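Side-chain contacts in arginase (Trypanosoma brucei brucei, PDB 4RHJ), which is of unknown function, an arginase-like protein with the arginase-deacetylase fold that evolved without the binuclear manganese cluster of true arginases: residues L66-D71 / A307-I312; E87-P90 / M96-L99; I241-S246 / H271-I276. All blocks are in the same frame, centred on the assembly; numbering follows the deposited sequence.

Contact 1: L66-D71 / A307-I312; sequences LQSPRD and ALSKII
Ser-68 and Ser-309 bring the loop 66-71 and the helical segment 307-312 together, their CA atoms 7.1 Å apart; no other pair of CA atoms across the two segments lies nearer. Both CB atoms point at the opposite segment, yet the hydroxyls do not pair: Ser-68 OG rests on Ser-309 CB at 3.7 Å and stays 4.0 Å from Ser-309 OG. Each is bonded to a backbone carbonyl on its own side, Ser-68 OG to Phe-64 O and Ser-309 OG to Ile-306 O. The latter fits chi1 of 68°, which sets OG between the backbone N and carbonyl carbon and turns it back over the preceding helical turn. The polar link is made by water: one molecule donates to Asp-71 O at 3.0 Å and accepts from Lys-310 NZ at 2.7 Å, bridging a direct gap of 4.4 Å between Asp-71 O and Lys-310 NZ. Asp-71 is also held by its carboxylate, whose OD2 bonds to Gln-200 of the second subunit. Lys-313, one turn beyond Ser-309, adds bonds from NZ to Pro-69 O and Asp-71 O. The contact thus fastens the loop between helix 62-66 and strand 77-81 onto helix 303-316, whose Ile-311 packs against helix 266-274.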
loop_
_atom_site.group_PDB
_atom_site.type_symbol
_atom_site.label_atom_id
_atom_site.label_comp_id
_atom_site.label_asym_id
_atom_site.label_seq_id
_atom_site.Cartn_x
_atom_site.Cartn_y
_atom_site.Cartn_z
ATOM N N LEU A 66 -3.174 -14.769 -18.112
ATOM C CA LEU A 66 -3.939 -15.893 -18.619
ATOM C C LEU A 66 -4.115 -16.958 -17.549
ATOM O O LEU A 66 -5.058 -17.743 -17.609
ATOM C CB LEU A 66 -3.273 -16.475 -19.859
ATOM C CG LEU A 66 -3.088 -15.500 -21.028
ATOM C CD1 LEU A 66 -2.423 -16.205 -22.194
ATOM C CD2 LEU A 66 -4.420 -14.891 -21.464
ATOM N N GLN A 67 -3.238 -16.949 -16.549
ATOM C CA GLN A 67 -3.289 -17.947 -15.478
ATOM C C GLN A 67 -4.038 -17.413 -14.251
ATOM O O GLN A 67 -4.258 -18.125 -13.267
ATOM C CB GLN A 67 -1.872 -18.393 -15.102
ATOM C CG GLN A 67 -1.073 -17.406 -14.280
ATOM C CD GLN A 67 0.051 -18.074 -13.505
ATOM O OE1 GLN A 67 0.441 -19.201 -13.803
ATOM N NE2 GLN A 67 0.565 -17.386 -12.499
ATOM N N SER A 68 -4.452 -16.156 -14.349
ATOM C CA SER A 68 -5.122 -15.446 -13.270
ATOM C C SER A 68 -6.610 -15.789 -13.212
ATOM O O SER A 68 -7.175 -16.273 -14.194
ATOM C CB SER A 68 -4.926 -13.938 -13.461
ATOM O OG SER A 68 -3.562 -13.634 -13.694
ATOM N N PRO A 69 -7.250 -15.553 -12.059
ATOM C CA PRO A 69 -8.689 -15.761 -11.950
ATOM C C PRO A 69 -9.478 -15.032 -13.038
ATOM O O PRO A 69 -9.142 -13.909 -13.420
ATOM C CB PRO A 69 -9.009 -15.193 -10.568
ATOM C CG PRO A 69 -7.770 -15.382 -9.800
ATOM C CD PRO A 69 -6.680 -15.086 -10.784
ATOM N N ARG A 70 -10.518 -15.686 -13.542
ATOM C CA ARG A 70 -11.371 -15.090 -14.567
ATOM C C ARG A 70 -12.479 -14.249 -13.936
ATOM O O ARG A 70 -13.145 -13.472 -14.618
ATOM C CB ARG A 70 -11.967 -16.176 -15.458
ATOM C CG ARG A 70 -10.945 -16.881 -16.328
ATOM C CD ARG A 70 -10.344 -15.929 -17.371
ATOM N NE ARG A 70 -9.483 -16.637 -18.313
ATOM C CZ ARG A 70 -8.155 -16.590 -18.313
ATOM N NH1 ARG A 70 -7.504 -15.845 -17.426
ATOM N NH2 ARG A 70 -7.472 -17.284 -19.218
ATOM N N ASP A 71 -12.646 -14.404 -12.621
ATOM C CA ASP A 71 -13.690 -13.719 -11.868
ATOM C C ASP A 71 -13.378 -12.256 -11.659
ATOM O O ASP A 71 -12.469 -11.920 -10.918
ATOM C CB ASP A 71 -13.892 -14.378 -10.517
ATOM C CG ASP A 71 -14.024 -15.881 -10.619
ATOM O OD1 ASP A 71 -15.083 -16.356 -11.086
ATOM O OD2 ASP A 71 -13.071 -16.585 -10.229
ATOM N N ALA A 307 -0.950 -6.820 -9.376
ATOM C CA ALA A 307 -1.683 -5.576 -9.567
ATOM C C ALA A 307 -2.144 -5.402 -11.001
ATOM O O ALA A 307 -3.298 -5.110 -11.267
ATOM C CB ALA A 307 -0.813 -4.405 -9.157
ATOM N N LEU A 308 -1.231 -5.590 -11.938
ATOM C CA LEU A 308 -1.558 -5.284 -13.310
ATOM C C LEU A 308 -2.447 -6.328 -13.920
ATOM O O LEU A 308 -3.250 -6.013 -14.793
ATOM C CB LEU A 308 -0.293 -5.120 -14.126
ATOM C CG LEU A 308 0.326 -3.751 -13.913
ATOM C CD1 LEU A 308 1.482 -3.587 -14.869
ATOM C CD2 LEU A 308 -0.697 -2.658 -14.125
ATOM N N SER A 309 -2.316 -7.567 -13.453
ATOM C CA SER A 309 -3.183 -8.657 -13.938
ATOM C C SER A 309 -4.663 -8.374 -13.653
ATOM O O SER A 309 -5.539 -8.728 -14.438
ATOM C CB SER A 309 -2.777 -10.005 -13.319
ATOM O OG SER A 309 -3.030 -10.058 -11.924
ATOM N N LYS A 310 -4.928 -7.740 -12.520
ATOM C CA LYS A 310 -6.251 -7.211 -12.209
ATOM C C LYS A 310 -6.630 -6.063 -13.139
ATOM O O LYS A 310 -7.745 -6.020 -13.643
ATOM C CB LYS A 310 -6.301 -6.734 -10.758
ATOM C CG LYS A 310 -7.681 -6.286 -10.263
ATOM C CD LYS A 310 -8.689 -7.417 -10.250
ATOM C CE LYS A 310 -9.985 -6.981 -9.560
ATOM N NZ LYS A 310 -10.965 -8.103 -9.423
ATOM N N ILE A 311 -5.700 -5.143 -13.373
ATOM C CA ILE A 311 -5.994 -3.928 -14.136
ATOM C C ILE A 311 -6.456 -4.271 -15.536
ATOM O O ILE A 311 -7.395 -3.663 -16.032
ATOM C CB ILE A 311 -4.761 -2.973 -14.222
ATOM C CG1 ILE A 311 -4.502 -2.290 -12.863
ATOM C CG2 ILE A 311 -4.929 -1.940 -15.332
ATOM C CD1 ILE A 311 -5.730 -1.583 -12.257
ATOM N N ILE A 312 -5.818 -5.263 -16.155
ATOM C CA ILE A 312 -6.167 -5.690 -17.526
ATOM C C ILE A 312 -7.567 -6.306 -17.588
ATOM O O ILE A 312 -8.342 -6.020 -18.505
ATOM C CB ILE A 312 -5.147 -6.725 -18.090
ATOM C CG1 ILE A 312 -3.705 -6.204 -18.026
ATOM C CG2 ILE A 312 -5.511 -7.130 -19.519
ATOM C CD1 ILE A 312 -2.647 -7.303 -17.983
HETATM O O HOH W 1 -10.040 -10.603 -9.692
#

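Contact 2: E87-P90 / M96-L99; sequences ECPP and MPVL
In Pro-89 and Pro-97 the closed ring restricts phi, at -64° in both, and with each CB directed at the other segment the CG-CD edges of the two rings come together; both rings are puckered C-gamma exo. Pro-89 CD lies 4.1 Å from Pro-97 CG, and Pro-89 CG is likewise 4.1 Å from Pro-97 CD. The touch is apolar and modest, 90 Å² of surface being buried over both segments. A second touch comes from the main chain, where Glu-87 O stands 4.0 Å from Pro-97 CG, so this one ring carbon meets both a carbonyl oxygen and a proline methylene. The CB of Glu-87 points away from the strand, and its carboxylate lies well clear of Pro-97; it is the backbone of this residue that takes part. Cys-88, between the two contributors, also turns its CB away and packs against Trp-39. Pro-97 of the strand is buried, whereas Pro-89 of the loop, lying against it, remains partly exposed. Having no backbone N-H, Pro-97 cannot donate a main-chain bond, but Met-96 and Val-98 bond to Thr-79, Val-98 to His-81 as well, and Leu-99 to Val-46 and Leu-48. Strand 95-103 thus lies between strands 77-81 and 46-50 in the parallel sheet, with the connecting loop folded back onto Pro-97 beside Thr-79 and His-81.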
loop_
_atom_site.group_PDB
_atom_site.type_symbol
_atom_site.label_atom_id
_atom_site.label_comp_id
_atom_site.label_asym_id
_atom_site.label_seq_id
_atom_site.Cartn_x
_atom_site.Cartn_y
_atom_site.Cartn_z
ATOM N N GLU A 87 -18.650 -17.069 -30.048
ATOM C CA GLU A 87 -20.078 -16.757 -30.013
ATOM C C GLU A 87 -20.398 -15.659 -29.003
ATOM O O GLU A 87 -19.705 -15.501 -28.009
ATOM C CB GLU A 87 -20.889 -18.016 -29.691
ATOM C CG GLU A 87 -22.370 -17.915 -30.009
ATOM C CD GLU A 87 -23.196 -18.941 -29.252
ATOM O OE1 GLU A 87 -22.593 -19.830 -28.613
ATOM O OE2 GLU A 87 -24.443 -18.854 -29.286
ATOM N N CYS A 88 -21.460 -14.908 -29.276
ATOM C CA CYS A 88 -21.879 -13.790 -28.442
ATOM C C CYS A 88 -22.824 -14.257 -27.335
ATOM O O CYS A 88 -23.737 -15.033 -27.599
ATOM C CB CYS A 88 -22.557 -12.721 -29.309
ATOM S SG CYS A 88 -23.100 -11.203 -28.466
ATOM N N PRO A 89 -22.596 -13.794 -26.088
ATOM C CA PRO A 89 -23.484 -14.034 -24.936
ATOM C C PRO A 89 -24.864 -13.389 -25.143
ATOM O O PRO A 89 -24.992 -12.595 -26.076
ATOM C CB PRO A 89 -22.731 -13.380 -23.762
ATOM C CG PRO A 89 -21.315 -13.254 -24.221
ATOM C CD PRO A 89 -21.376 -13.060 -25.700
ATOM N N PRO A 90 -25.866 -13.751 -24.354
ATOM C CA PRO A 90 -27.198 -13.199 -24.593
ATOM C C PRO A 90 -27.680 -12.310 -23.462
ATOM O O PRO A 90 -27.823 -12.771 -22.330
ATOM C CB PRO A 90 -28.069 -14.450 -24.666
ATOM C CG PRO A 90 -27.406 -15.403 -23.728
ATOM C CD PRO A 90 -25.930 -15.098 -23.758
ATOM N N MET A 96 -17.445 -12.394 -21.126
ATOM C CA MET A 96 -16.594 -11.435 -21.838
ATOM C C MET A 96 -15.516 -12.152 -22.649
ATOM O O MET A 96 -14.361 -12.236 -22.210
ATOM C CB MET A 96 -15.938 -10.458 -20.872
ATOM C CG MET A 96 -16.452 -9.041 -20.972
ATOM S SD MET A 96 -17.043 -8.522 -19.369
ATOM C CE MET A 96 -15.721 -9.101 -18.338
ATOM N N PRO A 97 -15.893 -12.659 -23.837
ATOM C CA PRO A 97 -15.072 -13.500 -24.714
ATOM C C PRO A 97 -13.828 -12.811 -25.271
ATOM O O PRO A 97 -13.924 -11.934 -26.122
ATOM C CB PRO A 97 -16.045 -13.866 -25.845
ATOM C CG PRO A 97 -17.390 -13.742 -25.245
ATOM C CD PRO A 97 -17.266 -12.537 -24.362
ATOM N N VAL A 98 -12.657 -13.235 -24.819
ATOM C CA VAL A 98 -11.439 -12.589 -25.264
ATOM C C VAL A 98 -10.528 -13.522 -26.051
ATOM O O VAL A 98 -10.242 -14.657 -25.657
ATOM C CB VAL A 98 -10.670 -11.979 -24.080
ATOM C CG1 VAL A 98 -9.206 -11.752 -24.436
ATOM C CG2 VAL A 98 -11.337 -10.678 -23.633
ATOM N N LEU A 99 -10.079 -12.989 -27.179
ATOM C CA LEU A 99 -9.258 -13.681 -28.151
ATOM C C LEU A 99 -7.768 -13.510 -27.879
ATOM O O LEU A 99 -7.241 -12.413 -28.018
ATOM C CB LEU A 99 -9.593 -13.147 -29.542
ATOM C CG LEU A 99 -8.742 -13.666 -30.680
ATOM C CD1 LEU A 99 -9.178 -15.094 -30.971
ATOM C CD2 LEU A 99 -8.875 -12.750 -31.886
#

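Contact 3: I241-S246 / H271-I276; sequences ISIDAS and HIMNGI
Ile-241 and Ile-276 reach toward each other tip to tip, their CD1 methyls 3.8 Å apart, while one strand repeat further on Ile-243 CD1 meets Met-273 SD at 4.1 Å. The two isoleucines of the first pair have nearly the same shape: chi1 near -72° in both places CG1 anti to the carbonyl carbon, and an extended chi2 carries CD1 outward to the opposite segment. Ile-243 follows the same pattern, its CD1 extended toward the helix. Met-273 comes at it across, at about a right angle. Its chain is extended as far as SD, then bends at chi3 (49°), and the bend keeps Met-273 CE beside Ile-243 CD1 too, at 4.3 Å; sulfur and methyl both lie against it. All four CB atoms point across the contact, and the meeting is wholly apolar, burying 147 Å². The alternation of the strand sends Ser-242 to the other side, where its OG bonds to Thr-147. The helix ends near Gly-275, and Ile-276 follows in the turn, allowing it to meet the earlier part of the strand while Met-273 meets the later. Ile-243 and Met-273 also share Ile-311 of helix 303-316 as a neighbour. At the end of the strand, Asp-244 OD1 accepts from Ser-246 N at 2.9 Å, a nearly straight bond (168°) entering from above the carboxylate plane and forming an Asx turn; Asp-244 OD2 is held by Ser-169 OG. Packing of this kind, helix 266-274 laid over strand 239-244 before strand 281-287, belongs to a beta-alpha-beta unit of the arginase-deacetylase fold, and Asp-244 at the strand's end is a manganese-binding residue, without metal in this chain.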
loop_
_atom_site.group_PDB
_atom_site.type_symbol
_atom_site.label_atom_id
_atom_site.label_comp_id
_atom_site.label_asym_id
_atom_site.label_seq_id
_atom_site.Cartn_x
_atom_site.Cartn_y
_atom_site.Cartn_z
ATOM N N ILE A 241 -7.742 3.741 -24.128
ATOM C CA ILE A 241 -7.351 3.761 -22.736
ATOM C C ILE A 241 -5.888 3.382 -22.643
ATOM O O ILE A 241 -5.492 2.323 -23.120
ATOM C CB ILE A 241 -8.248 2.841 -21.888
ATOM C CG1 ILE A 241 -9.644 3.472 -21.785
ATOM C CG2 ILE A 241 -7.656 2.645 -20.508
ATOM C CD1 ILE A 241 -10.637 2.728 -20.922
ATOM N N SER A 242 -5.088 4.289 -22.076
ATOM C CA SER A 242 -3.643 4.094 -21.937
ATOM C C SER A 242 -3.279 4.164 -20.464
ATOM O O SER A 242 -3.569 5.159 -19.785
ATOM C CB SER A 242 -2.849 5.133 -22.725
ATOM O OG SER A 242 -1.475 4.766 -22.815
ATOM N N ILE A 243 -2.643 3.093 -19.997
ATOM C CA ILE A 243 -2.425 2.837 -18.582
ATOM C C ILE A 243 -0.960 2.531 -18.300
ATOM O O ILE A 243 -0.453 1.471 -18.631
ATOM C CB ILE A 243 -3.308 1.665 -18.088
ATOM C CG1 ILE A 243 -4.772 2.110 -17.982
ATOM C CG2 ILE A 243 -2.796 1.109 -16.757
ATOM C CD1 ILE A 243 -5.738 0.973 -17.770
ATOM N N ASP A 244 -0.272 3.506 -17.744
ATOM C CA ASP A 244 1.076 3.310 -17.267
ATOM C C ASP A 244 0.990 2.868 -15.824
ATOM O O ASP A 244 0.356 3.524 -14.996
ATOM C CB ASP A 244 1.886 4.587 -17.385
ATOM C CG ASP A 244 3.380 4.358 -17.209
ATOM O OD1 ASP A 244 3.781 3.368 -16.574
ATOM O OD2 ASP A 244 4.157 5.189 -17.713
ATOM N N ALA A 245 1.620 1.737 -15.551
ATOM C CA ALA A 245 1.714 1.179 -14.219
ATOM C C ALA A 245 2.351 2.177 -13.251
ATOM O O ALA A 245 2.164 2.096 -12.028
ATOM C CB ALA A 245 2.501 -0.118 -14.265
ATOM N N SER A 246 3.084 3.137 -13.804
ATOM C CA SER A 246 3.694 4.175 -12.983
ATOM C C SER A 246 2.615 5.017 -12.256
ATOM O O SER A 246 2.897 5.662 -11.238
ATOM C CB SER A 246 4.583 5.072 -13.835
ATOM O OG SER A 246 3.794 5.963 -14.594
ATOM N N HIS A 271 -11.426 2.233 -9.505
ATOM C CA HIS A 271 -12.560 3.158 -9.311
ATOM C C HIS A 271 -12.644 4.173 -10.436
ATOM O O HIS A 271 -13.652 4.310 -11.103
ATOM C CB HIS A 271 -12.432 3.893 -7.963
ATOM C CG HIS A 271 -13.549 4.848 -7.680
ATOM N ND1 HIS A 271 -14.661 4.488 -6.957
ATOM C CD2 HIS A 271 -13.729 6.144 -8.030
ATOM C CE1 HIS A 271 -15.482 5.525 -6.871
ATOM N NE2 HIS A 271 -14.944 6.537 -7.522
ATOM N N ILE A 272 -11.566 4.904 -10.629
ATOM C CA ILE A 272 -11.516 5.933 -11.644
ATOM C C ILE A 272 -11.684 5.316 -13.019
ATOM O O ILE A 272 -12.367 5.873 -13.857
ATOM C CB ILE A 272 -10.205 6.715 -11.527
ATOM C CG1 ILE A 272 -10.132 7.369 -10.150
ATOM C CG2 ILE A 272 -10.070 7.764 -12.625
ATOM C CD1 ILE A 272 -8.854 8.113 -9.889
ATOM N N MET A 273 -11.074 4.154 -13.246
ATOM C CA MET A 273 -11.258 3.399 -14.492
ATOM C C MET A 273 -12.723 3.022 -14.749
ATOM O O MET A 273 -13.182 2.999 -15.891
ATOM C CB MET A 273 -10.431 2.121 -14.474
ATOM C CG MET A 273 -8.978 2.293 -14.617
ATOM S SD MET A 273 -8.206 0.695 -14.457
ATOM C CE MET A 273 -9.209 -0.272 -15.584
ATOM N N ASN A 274 -13.436 2.697 -13.672
ATOM C CA ASN A 274 -14.828 2.270 -13.750
ATOM C C ASN A 274 -15.674 3.394 -14.340
ATOM O O ASN A 274 -16.597 3.159 -15.122
ATOM C CB ASN A 274 -15.323 1.857 -12.348
ATOM C CG ASN A 274 -16.745 1.314 -12.345
ATOM O OD1 ASN A 274 -16.986 0.151 -12.697
ATOM N ND2 ASN A 274 -17.695 2.148 -11.913
ATOM N N GLY A 275 -15.298 4.623 -13.994
ATOM C CA GLY A 275 -16.042 5.812 -14.360
ATOM C C GLY A 275 -15.744 6.441 -15.703
ATOM O O GLY A 275 -16.179 7.562 -15.951
ATOM N N ILE A 276 -15.039 5.729 -16.579
ATOM C CA ILE A 276 -14.712 6.258 -17.904
ATOM C C ILE A 276 -15.915 6.066 -18.784
ATOM O O ILE A 276 -16.512 5.003 -18.778
ATOM C CB ILE A 276 -13.455 5.573 -18.521
ATOM C CG1 ILE A 276 -12.190 6.053 -17.808
ATOM C CG2 ILE A 276 -13.312 5.874 -19.989
ATOM C CD1 ILE A 276 -10.923 5.386 -18.272
#

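In the fold
From the N terminus, contact 1 opens first, in the loop after helix 62-66, and closes last, on helix 303-316, so it spans most of the chain. Both other contacts nest inside that long loop and follow each other in series: contact 2 folds the later part of the connection from strand 77-81 back onto strand 95-103, and contact 3 closes the longer one from strand 239-244 to helix 266-274. Contacts 1 and 3 touch, through Leu-308 against Ala-245 and Ile-311 against Ile-243 and Met-273, so the helix that contact 1 uses also packs on contact 3. Contact 2 stays apart, its centre about 17 Å from that of contact 1 and 23 Å from that of contact 3, but shares the parallel sheet with contact 3.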